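Local coordinates for DUF7790 domain-containing protein (Leptospira interrogans serogroup Icterohaemorrhagiae serovar copenhageni, PDB 6ULO) that is of unknown function but carries a Rossmann-like DUF7790 domain and, in its full-length form, is predicted to have a membrane-spanning helix, at residues S48-L53 with F276-Q281; D85-M90 with S180-L185; N225-F230 with V251-S256. All blocks are in the same frame, centred on the assembly; numbering follows the deposited sequence.

Interaction 1: S48-L53 with F276-Q281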
loop_
_atom_site.group_PDB
_atom_site.type_symbol
_atom_site.label_atom_id
_atom_site.label_comp_id
_atom_site.label_asym_id
_atom_site.label_seq_id
_atom_site.Cartn_x
_atom_site.Cartn_y
_atom_site.Cartn_z
ATOM N N SER A 48 -0.359 9.770 -0.977
ATOM C CA SER A 48 0.972 9.613 -1.525
ATOM C C SER A 48 1.412 10.885 -2.258
ATOM O O SER A 48 0.592 11.672 -2.748
ATOM C CB SER A 48 0.936 8.468 -2.543
ATOM O OG SER A 48 2.214 8.236 -3.131
ATOM N N ASN A 49 2.728 11.086 -2.327
ATOM C CA ASN A 49 3.325 12.131 -3.153
ATOM C C ASN A 49 4.261 11.537 -4.197
ATOM O O ASN A 49 5.138 12.243 -4.702
ATOM C CB ASN A 49 4.027 13.166 -2.276
ATOM C CG ASN A 49 5.136 12.540 -1.418
ATOM O OD1 ASN A 49 5.344 11.324 -1.440
ATOM N ND2 ASN A 49 5.854 13.367 -0.671
ATOM N N GLU A 50 4.072 10.264 -4.557
ATOM C CA GLU A 50 4.872 9.554 -5.554
ATOM C C GLU A 50 4.144 9.656 -6.891
ATOM O O GLU A 50 3.082 9.051 -7.068
ATOM C CB GLU A 50 5.051 8.097 -5.107
ATOM C CG GLU A 50 5.843 8.085 -3.775
ATOM C CD GLU A 50 5.852 6.739 -3.012
ATOM O OE1 GLU A 50 5.166 5.785 -3.458
ATOM O OE2 GLU A 50 6.569 6.630 -1.965
ATOM N N ASP A 51 4.718 10.391 -7.847
ATOM C CA ASP A 51 4.040 10.730 -9.098
ATOM C C ASP A 51 4.381 9.826 -10.272
ATOM O O ASP A 51 3.845 10.038 -11.369
ATOM C CB ASP A 51 4.354 12.168 -9.522
ATOM C CG ASP A 51 3.864 13.187 -8.528
ATOM O OD1 ASP A 51 2.828 12.937 -7.879
ATOM O OD2 ASP A 51 4.541 14.230 -8.350
ATOM N N ARG A 52 5.256 8.832 -10.104
ATOM C CA ARG A 52 5.654 7.981 -11.207
ATOM C C ARG A 52 5.483 6.518 -10.856
ATOM O O ARG A 52 6.272 5.672 -11.272
ATOM C CB ARG A 52 7.071 8.295 -11.702
ATOM C CG ARG A 52 7.205 9.703 -12.336
ATOM C CD ARG A 52 6.257 9.919 -13.530
ATOM N NE ARG A 52 6.196 8.799 -14.462
ATOM C CZ ARG A 52 7.106 8.522 -15.406
ATOM N NH1 ARG A 52 8.201 9.269 -15.537
ATOM N NH2 ARG A 52 6.925 7.476 -16.217
ATOM N N LEU A 53 4.383 6.178 -10.170
ATOM C CA LEU A 53 4.129 4.776 -9.856
ATOM C C LEU A 53 3.960 3.946 -11.113
ATOM O O LEU A 53 4.143 2.731 -11.063
ATOM C CB LEU A 53 2.910 4.641 -8.947
ATOM C CG LEU A 53 3.116 5.259 -7.566
ATOM C CD1 LEU A 53 1.758 5.462 -6.874
ATOM C CD2 LEU A 53 4.045 4.376 -6.719
ATOM N N PHE A 276 11.322 11.358 -6.302
ATOM C CA PHE A 276 11.645 10.056 -5.737
ATOM C C PHE A 276 12.297 9.208 -6.816
ATOM O O PHE A 276 12.047 9.396 -8.026
ATOM C CB PHE A 276 10.356 9.333 -5.264
ATOM C CG PHE A 276 9.787 9.906 -4.026
ATOM C CD1 PHE A 276 10.334 9.593 -2.784
ATOM C CD2 PHE A 276 8.712 10.771 -4.095
ATOM C CE1 PHE A 276 9.818 10.162 -1.631
ATOM C CE2 PHE A 276 8.187 11.329 -2.963
ATOM C CZ PHE A 276 8.745 11.037 -1.732
ATOM N N HIS A 277 13.127 8.269 -6.365
ATOM C CA HIS A 277 13.610 7.167 -7.182
ATOM C C HIS A 277 12.900 5.901 -6.708
ATOM O O HIS A 277 12.679 5.726 -5.502
ATOM C CB HIS A 277 15.133 7.052 -7.003
ATOM C CG HIS A 277 15.782 6.042 -7.892
ATOM N ND1 HIS A 277 16.386 6.390 -9.087
ATOM C CD2 HIS A 277 15.984 4.712 -7.740
ATOM C CE1 HIS A 277 16.901 5.304 -9.642
ATOM N NE2 HIS A 277 16.679 4.272 -8.840
ATOM N N TYR A 278 12.503 5.045 -7.650
ATOM C CA TYR A 278 11.685 3.869 -7.357
ATOM C C TYR A 278 12.585 2.644 -7.321
ATOM O O TYR A 278 13.614 2.595 -8.010
ATOM C CB TYR A 278 10.582 3.733 -8.441
ATOM C CG TYR A 278 9.633 4.896 -8.347
ATOM C CD1 TYR A 278 8.402 4.768 -7.703
ATOM C CD2 TYR A 278 9.979 6.159 -8.859
ATOM C CE1 TYR A 278 7.566 5.867 -7.562
ATOM C CE2 TYR A 278 9.156 7.259 -8.711
ATOM C CZ TYR A 278 7.944 7.099 -8.066
ATOM O OH TYR A 278 7.125 8.182 -7.895
ATOM N N CYS A 279 12.186 1.625 -6.575
ATOM C CA CYS A 279 13.022 0.443 -6.453
ATOM C C CYS A 279 12.148 -0.787 -6.221
ATOM O O CYS A 279 11.235 -0.775 -5.378
ATOM C CB CYS A 279 14.003 0.637 -5.302
ATOM S SG CYS A 279 15.106 -0.751 -4.985
ATOM N N VAL A 280 12.436 -1.854 -6.963
ATOM C CA VAL A 280 11.842 -3.166 -6.698
ATOM C C VAL A 280 12.959 -4.156 -6.359
ATOM O O VAL A 280 14.125 -3.965 -6.724
ATOM C CB VAL A 280 10.963 -3.678 -7.858
ATOM C CG1 VAL A 280 9.847 -2.717 -8.079
ATOM C CG2 VAL A 280 11.788 -3.859 -9.118
ATOM N N GLN A 281 12.584 -5.231 -5.672
ATOM C CA GLN A 281 13.554 -6.202 -5.178
ATOM C C GLN A 281 12.773 -7.448 -4.819
ATOM O O GLN A 281 11.776 -7.357 -4.101
ATOM C CB GLN A 281 14.237 -5.654 -3.919
ATOM C CG GLN A 281 15.165 -6.622 -3.212
ATOM C CD GLN A 281 15.883 -5.992 -2.029
ATOM O OE1 GLN A 281 15.453 -4.947 -1.501
ATOM N NE2 GLN A 281 16.987 -6.617 -1.610
#
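The Phe276 ring has the CG methylene of Glu50 over one face, offset toward the rim, and the amide ND2 of Asn49 in its plane at the edge. The Tyr278 ring carries Arg52 O above one face, with Leu53 CD2 at its edge, 3.9 Å from Tyr278 CE1. Glu50 CG lies anti to its carbonyl carbon (chi1 -63°) and makes a CH-pi contact, 4.3 Å from the Phe276 ring centroid. Asn49 OD1 comes obliquely to 3.2 Å from Phe276 CE2, its amide plane turned 55° from the ring. Phe276 follows a cis peptide and leads into strand 277-282, which runs antiparallel to strand 249-255 at the end of the parallel part of a Rossmann-like sheet; the loop ahead of helix 57-60 packs on this strand and the residue leading into it. The phenol oxygen accepts the hydrogen bond that crosses the contact: Arg52 N donates to Tyr278 OH at 3.0 Å (155°), while Glu50 CB rests 3.5 Å from that same Tyr278 OH. An ST turn shapes the loop, with Glu50 N bonded to Ser48 OG at 3.1 Å. The buried Glu50 carboxylate is satisfied by the hydroxyls of Tyr222, Ser224 and Thr254, and Asp51 by Arg156 and Ser271.

Interaction 2: D85-M90 with S180-L185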
loop_
_atom_site.group_PDB
_atom_site.type_symbol
_atom_site.label_atom_id
_atom_site.label_comp_id
_atom_site.label_asym_id
_atom_site.label_seq_id
_atom_site.Cartn_x
_atom_site.Cartn_y
_atom_site.Cartn_z
ATOM N N ASP A 85 -4.783 -11.048 -4.702
ATOM C CA ASP A 85 -5.958 -11.784 -4.240
ATOM C C ASP A 85 -6.586 -11.154 -3.000
ATOM O O ASP A 85 -7.799 -11.245 -2.807
ATOM C CB ASP A 85 -5.573 -13.212 -3.867
ATOM C CG ASP A 85 -5.002 -13.993 -5.007
ATOM O OD1 ASP A 85 -5.533 -13.874 -6.120
ATOM O OD2 ASP A 85 -4.054 -14.791 -4.751
ATOM N N PHE A 86 -5.772 -10.555 -2.132
ATOM C CA PHE A 86 -6.202 -9.922 -0.892
ATOM C C PHE A 86 -5.235 -8.784 -0.641
ATOM O O PHE A 86 -4.089 -8.837 -1.097
ATOM C CB PHE A 86 -6.139 -10.890 0.305
ATOM C CG PHE A 86 -6.922 -12.166 0.111
ATOM C CD1 PHE A 86 -8.279 -12.207 0.420
ATOM C CD2 PHE A 86 -6.332 -13.304 -0.409
ATOM C CE1 PHE A 86 -9.034 -13.350 0.223
ATOM C CE2 PHE A 86 -7.082 -14.471 -0.601
ATOM C CZ PHE A 86 -8.444 -14.478 -0.295
ATOM N N ILE A 87 -5.709 -7.748 0.044
ATOM C CA ILE A 87 -4.913 -6.548 0.296
ATOM C C ILE A 87 -4.934 -6.226 1.785
ATOM O O ILE A 87 -5.991 -5.860 2.319
ATOM C CB ILE A 87 -5.437 -5.339 -0.493
ATOM C CG1 ILE A 87 -5.503 -5.624 -1.986
ATOM C CG2 ILE A 87 -4.587 -4.103 -0.177
ATOM C CD1 ILE A 87 -6.159 -4.518 -2.793
ATOM N N TYR A 88 -3.772 -6.322 2.445
ATOM C CA TYR A 88 -3.602 -5.755 3.781
ATOM C C TYR A 88 -3.038 -4.332 3.670
ATOM O O TYR A 88 -1.983 -4.119 3.067
ATOM C CB TYR A 88 -2.627 -6.595 4.603
ATOM C CG TYR A 88 -3.258 -7.766 5.321
ATOM C CD1 TYR A 88 -4.299 -7.587 6.229
ATOM C CD2 TYR A 88 -2.704 -9.046 5.206
ATOM C CE1 TYR A 88 -4.829 -8.677 6.966
ATOM C CE2 TYR A 88 -3.200 -10.127 5.952
ATOM C CZ TYR A 88 -4.250 -9.915 6.822
ATOM O OH TYR A 88 -4.704 -10.976 7.535
ATOM N N LEU A 89 -3.726 -3.377 4.256
ATOM C CA LEU A 89 -3.252 -1.997 4.348
ATOM C C LEU A 89 -2.849 -1.818 5.796
ATOM O O LEU A 89 -3.694 -1.578 6.661
ATOM C CB LEU A 89 -4.339 -1.015 3.917
ATOM C CG LEU A 89 -4.846 -1.244 2.488
ATOM C CD1 LEU A 89 -5.983 -0.304 2.213
ATOM C CD2 LEU A 89 -3.735 -0.992 1.486
ATOM N N MET A 90 -1.563 -1.977 6.073
ATOM C CA MET A 90 -1.053 -1.940 7.440
ATOM C C MET A 90 -0.342 -0.614 7.651
ATOM O O MET A 90 0.653 -0.339 6.971
ATOM C CB MET A 90 -0.062 -3.082 7.705
ATOM C CG MET A 90 0.418 -3.060 9.146
ATOM S SD MET A 90 1.794 -4.228 9.498
ATOM C CE MET A 90 3.161 -3.270 8.881
ATOM N N SER A 180 -13.242 -1.743 -11.240
ATOM C CA SER A 180 -14.120 -2.855 -10.894
ATOM C C SER A 180 -13.377 -3.936 -10.118
ATOM O O SER A 180 -13.947 -4.557 -9.208
ATOM C CB SER A 180 -14.699 -3.436 -12.176
ATOM O OG SER A 180 -15.555 -4.497 -11.865
ATOM N N TYR A 181 -12.097 -4.168 -10.438
ATOM C CA TYR A 181 -11.326 -5.185 -9.734
ATOM C C TYR A 181 -11.160 -4.807 -8.265
ATOM O O TYR A 181 -11.358 -5.637 -7.363
ATOM C CB TYR A 181 -9.950 -5.337 -10.409
ATOM C CG TYR A 181 -9.136 -6.456 -9.800
ATOM C CD1 TYR A 181 -9.284 -7.770 -10.242
ATOM C CD2 TYR A 181 -8.270 -6.227 -8.747
ATOM C CE1 TYR A 181 -8.572 -8.811 -9.656
ATOM C CE2 TYR A 181 -7.588 -7.275 -8.135
ATOM C CZ TYR A 181 -7.732 -8.540 -8.615
ATOM O OH TYR A 181 -7.065 -9.589 -8.038
ATOM N N ILE A 182 -10.785 -3.551 -8.001
ATOM C CA ILE A 182 -10.634 -3.086 -6.624
ATOM C C ILE A 182 -11.973 -3.082 -5.901
ATOM O O ILE A 182 -12.071 -3.500 -4.733
ATOM C CB ILE A 182 -9.955 -1.695 -6.619
ATOM C CG1 ILE A 182 -8.489 -1.834 -7.068
ATOM C CG2 ILE A 182 -10.062 -1.018 -5.259
ATOM C CD1 ILE A 182 -7.632 -2.752 -6.185
ATOM N N ARG A 183 -13.042 -2.644 -6.580
ATOM C CA ARG A 183 -14.349 -2.640 -5.930
ATOM C C ARG A 183 -14.792 -4.050 -5.568
ATOM O O ARG A 183 -15.405 -4.261 -4.510
ATOM C CB ARG A 183 -15.376 -1.983 -6.848
ATOM C CG ARG A 183 -16.779 -2.004 -6.212
ATOM C CD ARG A 183 -17.759 -1.095 -6.902
ATOM N NE ARG A 183 -19.009 -0.978 -6.145
ATOM C CZ ARG A 183 -20.169 -1.478 -6.545
ATOM N NH1 ARG A 183 -20.238 -2.118 -7.717
ATOM N NH2 ARG A 183 -21.247 -1.308 -5.792
ATOM N N LYS A 184 -14.500 -5.021 -6.431
ATOM C CA LYS A 184 -14.856 -6.403 -6.136
ATOM C C LYS A 184 -14.175 -6.878 -4.855
ATOM O O LYS A 184 -14.827 -7.436 -3.958
ATOM C CB LYS A 184 -14.478 -7.296 -7.310
ATOM C CG LYS A 184 -14.850 -8.757 -7.064
ATOM C CD LYS A 184 -14.385 -9.644 -8.179
ATOM C CE LYS A 184 -14.816 -11.075 -8.019
ATOM N NZ LYS A 184 -13.935 -11.955 -8.819
ATOM N N LEU A 185 -12.872 -6.613 -4.715
ATOM C CA LEU A 185 -12.186 -6.935 -3.461
ATOM C C LEU A 185 -12.832 -6.227 -2.279
ATOM O O LEU A 185 -12.985 -6.821 -1.203
ATOM C CB LEU A 185 -10.707 -6.570 -3.547
ATOM C CG LEU A 185 -9.886 -7.299 -4.609
ATOM C CD1 LEU A 185 -8.404 -6.836 -4.520
ATOM C CD2 LEU A 185 -9.990 -8.832 -4.447
HETATM O O HOH W 1 -6.783 -12.355 -7.880
#
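Ile87 and Leu185 meet through their ends: CD1 of Ile87 is anti about chi2 (174°), which carries it out to the helix, and the leucine meets it with CD1. Ile182, one turn before Leu185, instead has its CD1 turned aside at chi2 -60°, which brings it to the same isoleucine tip. Ile87 CD1 is 3.7 Å from Leu185 CD1 and 4.1 Å from Ile182 CD1, and Ile87 CG1 adds a 4.0 Å contact with Leu185 CD1. Ile87 crosses both helix side chains at about a right angle, and its terminal methyl touches two residues three apart on one helical face. The second branch of the leucine reaches the loop residue two positions ahead of Ile87, where Leu185 CD2 touches the carbonyl Asp85 O at 3.6 Å.

Helix 176-187 is the last helix before edge strand 191-195, which lies parallel to strand 86-91, and it closes a beta-alpha-beta crossover in which several further helices are inserted. The backbone of Ile87 bonds to Lys190 and Leu192, while its side chain also rests on Leu76 and Ala79 of helix 74-82 and is thereby flanked by two helices. At the more polar end of the contact a water bridges the segments. It donates to Asp85 OD1 at 2.6 Å and to Tyr181 OH at 2.8 Å, lying in the plane of the tyrosine ring at its edge. The same hydroxyl, Tyr181 OH, is hydrogen-bonded to Ser84 O, which fixes the phenol beside the loop that leads into the strand.

Interaction 3: N225-F230 with V251-S256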
loop_
_atom_site.group_PDB
_atom_site.type_symbol
_atom_site.label_atom_id
_atom_site.label_comp_id
_atom_site.label_asym_id
_atom_site.label_seq_id
_atom_site.Cartn_x
_atom_site.Cartn_y
_atom_site.Cartn_z
ATOM N N ASN A 225 8.643 5.171 1.104
ATOM C CA ASN A 225 10.007 5.469 1.528
ATOM C C ASN A 225 10.165 5.322 3.029
ATOM O O ASN A 225 11.072 5.928 3.620
ATOM C CB ASN A 225 10.477 6.856 1.045
ATOM C CG ASN A 225 9.819 7.991 1.785
ATOM O OD1 ASN A 225 8.599 7.924 2.066
ATOM N ND2 ASN A 225 10.576 9.055 2.078
ATOM N N ALA A 226 9.313 4.498 3.663
ATOM C CA ALA A 226 9.369 4.367 5.118
ATOM C C ALA A 226 10.736 3.912 5.613
ATOM O O ALA A 226 11.151 4.316 6.705
ATOM C CB ALA A 226 8.297 3.389 5.592
ATOM N N GLU A 227 11.452 3.102 4.817
ATOM C CA GLU A 227 12.745 2.596 5.258
ATOM C C GLU A 227 13.777 3.707 5.359
ATOM O O GLU A 227 14.806 3.504 5.992
ATOM C CB GLU A 227 13.248 1.501 4.315
ATOM C CG GLU A 227 12.384 0.228 4.260
ATOM C CD GLU A 227 12.665 -0.538 3.000
ATOM O OE1 GLU A 227 12.140 -0.113 1.951
ATOM O OE2 GLU A 227 13.423 -1.530 3.036
ATOM N N GLU A 228 13.544 4.859 4.733
ATOM C CA GLU A 228 14.481 5.962 4.887
ATOM C C GLU A 228 14.535 6.485 6.310
ATOM O O GLU A 228 15.451 7.256 6.636
ATOM C CB GLU A 228 14.099 7.097 3.938
ATOM C CG GLU A 228 14.194 6.700 2.475
ATOM C CD GLU A 228 14.392 7.890 1.558
ATOM O OE1 GLU A 228 13.444 8.682 1.383
ATOM O OE2 GLU A 228 15.501 8.023 0.990
ATOM N N TYR A 229 13.604 6.081 7.177
ATOM C CA TYR A 229 13.551 6.568 8.549
ATOM C C TYR A 229 14.228 5.653 9.564
ATOM O O TYR A 229 14.237 5.989 10.758
ATOM C CB TYR A 229 12.094 6.802 8.964
ATOM C CG TYR A 229 11.458 7.926 8.221
ATOM C CD1 TYR A 229 11.364 9.185 8.793
ATOM C CD2 TYR A 229 10.959 7.743 6.925
ATOM C CE1 TYR A 229 10.787 10.234 8.110
ATOM C CE2 TYR A 229 10.380 8.797 6.227
ATOM C CZ TYR A 229 10.303 10.041 6.832
ATOM O OH TYR A 229 9.731 11.102 6.169
ATOM N N PHE A 230 14.804 4.522 9.147
ATOM C CA PHE A 230 15.379 3.618 10.149
ATOM C C PHE A 230 16.449 2.720 9.539
ATOM O O PHE A 230 16.374 2.344 8.371
ATOM C CB PHE A 230 14.303 2.751 10.839
ATOM C CG PHE A 230 13.400 1.968 9.889
ATOM C CD1 PHE A 230 13.792 0.737 9.360
ATOM C CD2 PHE A 230 12.139 2.458 9.558
ATOM C CE1 PHE A 230 12.932 0.012 8.531
ATOM C CE2 PHE A 230 11.289 1.747 8.740
ATOM C CZ PHE A 230 11.687 0.531 8.220
ATOM N N VAL A 251 9.346 -6.610 -3.167
ATOM C CA VAL A 251 9.319 -5.360 -2.412
ATOM C C VAL A 251 9.183 -4.207 -3.387
ATOM O O VAL A 251 9.874 -4.182 -4.414
ATOM C CB VAL A 251 10.635 -5.182 -1.628
ATOM C CG1 VAL A 251 10.690 -3.818 -0.947
ATOM C CG2 VAL A 251 10.883 -6.319 -0.627
ATOM N N VAL A 252 8.361 -3.222 -3.050
ATOM C CA VAL A 252 8.320 -1.940 -3.725
ATOM C C VAL A 252 8.663 -0.857 -2.708
ATOM O O VAL A 252 8.070 -0.798 -1.626
ATOM C CB VAL A 252 6.925 -1.684 -4.319
ATOM C CG1 VAL A 252 6.861 -0.260 -4.940
ATOM C CG2 VAL A 252 6.540 -2.779 -5.298
ATOM N N ARG A 253 9.599 0.034 -3.062
ATOM C CA ARG A 253 9.975 1.133 -2.178
ATOM C C ARG A 253 10.353 2.332 -3.041
ATOM O O ARG A 253 10.544 2.228 -4.263
ATOM C CB ARG A 253 11.172 0.763 -1.267
ATOM C CG ARG A 253 12.461 0.521 -2.039
ATOM C CD ARG A 253 13.676 0.406 -1.157
ATOM N NE ARG A 253 13.632 -0.742 -0.251
ATOM C CZ ARG A 253 14.093 -1.959 -0.524
ATOM N NH1 ARG A 253 14.598 -2.248 -1.715
ATOM N NH2 ARG A 253 14.042 -2.917 0.417
ATOM N N THR A 254 10.491 3.465 -2.370
ATOM C CA THR A 254 11.096 4.643 -2.976
ATOM C C THR A 254 12.189 5.162 -2.052
ATOM O O THR A 254 12.224 4.860 -0.849
ATOM C CB THR A 254 10.051 5.752 -3.166
ATOM O OG1 THR A 254 9.350 5.981 -1.934
ATOM C CG2 THR A 254 9.079 5.375 -4.240
ATOM N N ILE A 255 13.105 5.940 -2.642
ATOM C CA ILE A 255 14.114 6.674 -1.887
ATOM C C ILE A 255 14.185 8.103 -2.405
ATOM O O ILE A 255 13.664 8.444 -3.469
ATOM C CB ILE A 255 15.518 6.032 -1.902
ATOM C CG1 ILE A 255 16.076 5.962 -3.332
ATOM C CG2 ILE A 255 15.521 4.691 -1.090
ATOM C CD1 ILE A 255 17.613 5.757 -3.339
ATOM N N SER A 256 14.864 8.942 -1.619
ATOM C CA SER A 256 14.946 10.356 -1.969
ATOM C C SER A 256 16.314 10.952 -1.684
ATOM O O SER A 256 16.435 12.177 -1.651
ATOM C CB SER A 256 13.838 11.136 -1.236
ATOM O OG SER A 256 13.977 11.041 0.176
#
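Asn225 opens the contact by lying against Thr254: Asn225 CA makes a CA-H...O contact with Thr254 O at 3.3 Å, and Asn225 CB packs against Thr254 OG1, a hydroxyl hydrogen-bonded to Glu50. Its amide turns to its own segment, where Asn225 ND2 donates almost straight (169°) to the anti lone pair of Glu228 OE1 at 3.0 Å. Next, Glu227 forms a side-on salt bridge: Arg253 NE meets Glu227 OE1 at 2.7 Å, and Arg253 NH2 reaches the syn lone pair of Glu227 OE2 at 3.0 Å. The arginine bends at chi3 (64°), setting NE facing the carboxylate, whose plane is 35° from that of the guanidinium; Glu227 OE2 also bonds Tyr232. Glu228 then grips Ser256, just past the strand. Its OE1 accepts on the syn side from Ser256 OG at 2.7 Å, so two donors hold this oxygen, while Ser256 N approaches Glu228 OE2 at 2.8 Å from above the carboxylate plane. The 3-10 turn 226-229 lies in the beta-alpha-beta connection from strand 218-222 through helix 234-241 to its parallel neighbour 249-255. Around it, Arg253 bonds Gln281 of strand 277-282 and stacks cation-pi with Phe286 of helix 283-291, while helix 299-306 presents Ser299 to Glu227 and Arg253.

From the N terminus, the loop 48-53 comes first, and its partner segment 276-281, on strand 277-282, arrives last, so interaction 1 closes a long loop of 222 residues that encloses the other two. Within it, interaction 2 closes first, joining strand 86-91 to helix 176-187 near one edge of the sheet. Interaction 3 follows in series, a short closure between the turn after strand 218-222 and strand 249-255. Interactions 1 and 3 lie on one side of the chain's centre, their centres about 9 Å apart, and touch through neighbouring strands, with Gln281 O probably hydrogen-bonded to Val251 N (2.7 Å). Interaction 2 lies on the opposite side, its centre about 20 Å from that of interaction 1, but reaches the same sheet.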